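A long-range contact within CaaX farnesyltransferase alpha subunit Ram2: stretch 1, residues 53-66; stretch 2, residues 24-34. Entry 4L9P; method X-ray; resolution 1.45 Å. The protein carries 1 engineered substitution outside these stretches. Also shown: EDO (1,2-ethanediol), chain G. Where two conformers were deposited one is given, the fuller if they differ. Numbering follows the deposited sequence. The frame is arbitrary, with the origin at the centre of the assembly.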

# COMPACT_ATOMS: atom_id res chain seq x y z
N TYR A 53 -18.04 -2.49 -26.64
CA TYR A 53 -17.95 -2.79 -25.22
C TYR A 53 -19.33 -2.69 -24.56
O TYR A 53 -19.67 -3.51 -23.71
CB TYR A 53 -16.94 -1.83 -24.58
CG TYR A 53 -16.64 -2.11 -23.10
CD1 TYR A 53 -15.75 -3.14 -22.74
CD2 TYR A 53 -17.25 -1.38 -22.08
CE1 TYR A 53 -15.44 -3.41 -21.44
CE2 TYR A 53 -16.91 -1.60 -20.73
CZ TYR A 53 -16.03 -2.62 -20.43
OH TYR A 53 -15.69 -2.81 -19.12
N LEU A 54 -20.14 -1.69 -24.95
CA LEU A 54 -21.51 -1.61 -24.42
C LEU A 54 -22.27 -2.89 -24.75
O LEU A 54 -22.92 -3.47 -23.87
CB LEU A 54 -22.29 -0.40 -25.00
CG LEU A 54 -21.99 1.00 -24.51
CD1 LEU A 54 -22.75 2.00 -25.40
CD2 LEU A 54 -22.42 1.05 -23.03
N GLU A 55 -22.16 -3.36 -25.99
CA GLU A 55 -22.94 -4.53 -26.36
C GLU A 55 -22.44 -5.77 -25.62
O GLU A 55 -23.25 -6.51 -25.01
CB GLU A 55 -22.87 -4.79 -27.88
CG GLU A 55 -23.77 -5.98 -28.19
CD GLU A 55 -23.75 -6.45 -29.60
OE1 GLU A 55 -22.67 -6.73 -30.17
OE2 GLU A 55 -24.84 -6.58 -30.14
N ALA A 56 -21.12 -5.99 -25.61
CA ALA A 56 -20.57 -7.19 -24.97
C ALA A 56 -20.97 -7.23 -23.49
O ALA A 56 -21.37 -8.28 -22.95
CB ALA A 56 -19.02 -7.26 -25.16
N THR A 57 -20.79 -6.11 -22.81
CA THR A 57 -21.13 -6.10 -21.39
C THR A 57 -22.61 -6.24 -21.07
O THR A 57 -22.96 -6.77 -20.02
CB THR A 57 -20.54 -4.83 -20.68
OG1 THR A 57 -21.02 -3.64 -21.35
CG2 THR A 57 -18.99 -4.86 -20.66
N SER A 58 -23.49 -5.78 -21.99
CA SER A 58 -24.92 -6.01 -21.80
C SER A 58 -25.27 -7.52 -21.93
O SER A 58 -26.10 -8.05 -21.18
CB SER A 58 -25.71 -5.14 -22.78
OG SER A 58 -25.42 -3.75 -22.57
N TYR A 59 -24.58 -8.23 -22.82
CA TYR A 59 -24.74 -9.70 -22.88
C TYR A 59 -24.12 -10.36 -21.63
O TYR A 59 -24.64 -11.34 -21.12
CB TYR A 59 -24.13 -10.28 -24.20
CG TYR A 59 -25.14 -10.18 -25.32
CD1 TYR A 59 -25.24 -9.03 -26.09
CD2 TYR A 59 -26.06 -11.18 -25.50
CE1 TYR A 59 -26.23 -8.92 -27.11
CE2 TYR A 59 -27.05 -11.05 -26.48
CZ TYR A 59 -27.09 -9.94 -27.26
OH TYR A 59 -28.05 -9.80 -28.27
N LEU A 60 -23.00 -9.80 -21.11
CA LEU A 60 -22.42 -10.39 -19.92
C LEU A 60 -23.38 -10.27 -18.72
O LEU A 60 -23.54 -11.22 -17.92
CB LEU A 60 -21.06 -9.68 -19.61
CG LEU A 60 -20.36 -10.40 -18.44
CD1 LEU A 60 -19.88 -11.79 -18.83
CD2 LEU A 60 -19.19 -9.56 -17.86
N ARG A 61 -24.03 -9.12 -18.60
CA ARG A 61 -25.01 -8.97 -17.52
C ARG A 61 -26.08 -10.07 -17.62
O ARG A 61 -26.45 -10.67 -16.61
CB ARG A 61 -25.70 -7.60 -17.55
CG ARG A 61 -24.86 -6.53 -16.88
CD ARG A 61 -25.67 -5.21 -16.70
NE ARG A 61 -25.65 -4.54 -17.97
CZ ARG A 61 -24.74 -3.67 -18.40
NH1 ARG A 61 -23.76 -3.20 -17.63
NH2 ARG A 61 -24.88 -3.24 -19.63
N ALA A 62 -26.55 -10.35 -18.83
CA ALA A 62 -27.58 -11.36 -19.00
C ALA A 62 -27.10 -12.76 -18.66
O ALA A 62 -27.80 -13.52 -18.00
CB ALA A 62 -28.12 -11.32 -20.47
N VAL A 63 -25.93 -13.16 -19.16
CA VAL A 63 -25.46 -14.50 -18.85
C VAL A 63 -25.18 -14.68 -17.36
O VAL A 63 -25.47 -15.74 -16.81
CB VAL A 63 -24.28 -15.01 -19.75
CG1 VAL A 63 -24.79 -15.21 -21.17
CG2 VAL A 63 -23.08 -14.07 -19.75
N MET A 64 -24.59 -13.66 -16.73
CA MET A 64 -24.30 -13.82 -15.32
C MET A 64 -25.60 -13.88 -14.49
O MET A 64 -25.69 -14.64 -13.53
CB MET A 64 -23.40 -12.68 -14.85
CG MET A 64 -21.98 -12.78 -15.45
SD MET A 64 -20.83 -11.58 -14.77
CE MET A 64 -21.71 -10.06 -15.02
N ALA A 65 -26.59 -13.07 -14.85
CA ALA A 65 -27.87 -13.11 -14.16
C ALA A 65 -28.54 -14.51 -14.26
O ALA A 65 -29.22 -14.95 -13.33
CB ALA A 65 -28.81 -12.03 -14.74
N ALA A 66 -28.33 -15.18 -15.39
CA ALA A 66 -28.87 -16.53 -15.59
C ALA A 66 -27.95 -17.63 -15.02
O ALA A 66 -28.28 -18.81 -15.07
CB ALA A 66 -29.08 -16.74 -17.10
C1 EDO G . -20.80 -0.98 -19.45
O1 EDO G . -21.80 -1.97 -19.21
C2 EDO G . -20.05 -0.67 -18.18
O2 EDO G . -19.49 -1.85 -17.57
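Stretch 2 (24-34) EWASIKPIELN

The most unusual feature of this contact is that the extended chain of stretch 2 is held by the main chain of a helix that is already hydrogen-bonded to itself. The carbonyl of S58 accepts a hydrogen bond from the backbone amide of I31 (I31 N to S58 O, 3.0 Å, 160° at the hydrogen), while its own helical bond, from A62 N to S58 O, is stretched to 3.3 Å and weak. In return, the I31 carbonyl receives two hydrogen bonds from one side chain: R61 NE lies 2.9 Å and R61 NH2 3.1 Å from I31 O. The same oxygen also approaches the helix backbone, with S58 CA 3.3 Å from I31 O in a CA-H...O contact. Both polar groups of the I31 backbone are thus satisfied by the helix.

Stretch 2 enters through the end of a 3-10 segment at E24 and W25, folds through a type I turn from W25 to I28, and then runs on without regular secondary structure. From I28 to L33 its backbone angles are extended, and the chain passes the helix so that its later residues meet earlier helical ones: W25 and I28 lie against V63 and Y59, P30 against Y59, and L33 against L54. The CA atoms come nearest at Y59 and P30, 4.4 Å apart, and at S58 and I31, 4.8 Å apart.

Y59 fills the space beside the turn. P30 CB sits over one face of its ring, 3.8 Å from the centroid of the Y59 ring, in a CH-pi contact, and Y59 CD2 comes within 3.6 Å of W25 CE3, the two ring planes inclined at 72°. A water ties the same residues together, 2.7 Å from both Y59 OH and W25 O. Further along the helix, V63 CG1 touches the edge of the indole at W25 CZ3 (3.7 Å) and also packs on I28 CD1 (3.8 Å). The extended backbone comes close at A62, with A62 CB 3.2 Å from K29 O. K29 and E32 direct their CA-to-CB bonds away from the helix.

At L33, the CA atom lies over one face of the R61 guanidinium, a second water bridges S58 OG (3.0 Å) and L33 N (3.1 Å), and the leucine pair L54 CD2 to L33 CD2 closes the interface at 4.0 Å. A 1,2-ethanediol molecule, hydrogen-bonded through O1 to R61 NH1 at 2.8 Å, borders the guanidinium.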

# COMPACT_ATOMS: atom_id res chain seq x y z
N GLU A 24 -26.05 -17.59 -32.53
CA GLU A 24 -25.52 -18.27 -31.36
C GLU A 24 -26.02 -17.62 -30.06
O GLU A 24 -26.12 -18.27 -29.05
CB GLU A 24 -24.01 -18.07 -31.34
CG GLU A 24 -23.25 -19.15 -32.00
CD GLU A 24 -23.05 -20.30 -31.06
OE1 GLU A 24 -22.57 -20.06 -29.93
OE2 GLU A 24 -23.36 -21.43 -31.46
N TRP A 25 -26.36 -16.35 -30.16
CA TRP A 25 -26.73 -15.52 -29.02
C TRP A 25 -28.21 -15.19 -29.05
O TRP A 25 -28.71 -14.42 -28.24
CB TRP A 25 -25.87 -14.24 -29.04
CG TRP A 25 -24.49 -14.52 -28.53
CD1 TRP A 25 -23.36 -14.77 -29.27
CD2 TRP A 25 -24.14 -14.67 -27.17
NE1 TRP A 25 -22.30 -15.03 -28.43
CE2 TRP A 25 -22.76 -14.99 -27.13
CE3 TRP A 25 -24.86 -14.58 -25.98
CZ2 TRP A 25 -22.07 -15.20 -25.93
CZ3 TRP A 25 -24.16 -14.75 -24.77
CH2 TRP A 25 -22.79 -15.07 -24.78
N ALA A 26 -28.93 -15.75 -30.03
CA ALA A 26 -30.33 -15.41 -30.13
C ALA A 26 -31.18 -15.77 -28.92
O ALA A 26 -32.12 -15.06 -28.64
CB ALA A 26 -30.96 -16.06 -31.42
N SER A 27 -30.86 -16.86 -28.22
CA SER A 27 -31.69 -17.39 -27.12
C SER A 27 -31.65 -16.58 -25.84
O SER A 27 -32.33 -16.95 -24.87
CB SER A 27 -31.39 -18.90 -26.82
OG SER A 27 -30.10 -19.08 -26.19
N ILE A 28 -30.88 -15.48 -25.81
CA ILE A 28 -30.77 -14.67 -24.59
C ILE A 28 -30.85 -13.17 -24.92
O ILE A 28 -30.34 -12.75 -25.92
CB ILE A 28 -29.54 -15.08 -23.76
CG1 ILE A 28 -29.68 -14.60 -22.31
CG2 ILE A 28 -28.25 -14.59 -24.41
CD1 ILE A 28 -28.55 -15.12 -21.39
N LYS A 29 -31.58 -12.40 -24.11
CA LYS A 29 -31.74 -10.96 -24.29
C LYS A 29 -30.74 -10.21 -23.41
O LYS A 29 -30.70 -10.47 -22.22
CB LYS A 29 -33.13 -10.49 -23.91
CG LYS A 29 -34.18 -10.91 -24.97
CD LYS A 29 -35.60 -10.68 -24.51
CE LYS A 29 -36.56 -11.56 -25.29
NZ LYS A 29 -37.99 -11.33 -24.87
N PRO A 30 -30.03 -9.25 -23.98
CA PRO A 30 -29.01 -8.50 -23.20
C PRO A 30 -29.71 -7.59 -22.21
O PRO A 30 -30.88 -7.24 -22.40
CB PRO A 30 -28.29 -7.67 -24.27
CG PRO A 30 -29.27 -7.60 -25.44
CD PRO A 30 -30.04 -8.86 -25.40
N ILE A 31 -29.00 -7.25 -21.14
CA ILE A 31 -29.47 -6.28 -20.16
C ILE A 31 -28.74 -4.96 -20.35
O ILE A 31 -27.52 -4.88 -20.12
CB ILE A 31 -29.24 -6.77 -18.73
CG1 ILE A 31 -30.04 -8.05 -18.44
CG2 ILE A 31 -29.58 -5.65 -17.69
CD1 ILE A 31 -29.72 -8.57 -17.04
N GLU A 32 -29.48 -3.95 -20.82
CA GLU A 32 -28.99 -2.61 -21.12
C GLU A 32 -28.36 -1.95 -19.90
O GLU A 32 -28.80 -2.19 -18.78
CB GLU A 32 -30.21 -1.79 -21.56
CG GLU A 32 -29.92 -0.44 -22.19
CD GLU A 32 -31.16 0.22 -22.80
OE1 GLU A 32 -32.31 -0.22 -22.55
OE2 GLU A 32 -30.98 1.19 -23.56
N LEU A 33 -27.36 -1.10 -20.11
CA LEU A 33 -26.72 -0.34 -19.03
C LEU A 33 -27.67 0.67 -18.39
O LEU A 33 -28.39 1.40 -19.08
CB LEU A 33 -25.50 0.40 -19.55
CG LEU A 33 -24.81 1.39 -18.61
CD1 LEU A 33 -24.21 0.67 -17.42
CD2 LEU A 33 -23.73 2.18 -19.37
N ASN A 34 -27.68 0.69 -17.07
CA ASN A 34 -28.36 1.71 -16.32
C ASN A 34 -27.30 2.35 -15.43
O ASN A 34 -26.93 1.80 -14.40
CB ASN A 34 -29.44 1.05 -15.50
CG ASN A 34 -30.17 2.02 -14.61
OD1 ASN A 34 -29.83 3.21 -14.55
ND2 ASN A 34 -31.19 1.51 -13.93
O HOH W 1 -29.70 -11.89 -28.60
O HOH W 2 -26.08 -0.87 -22.93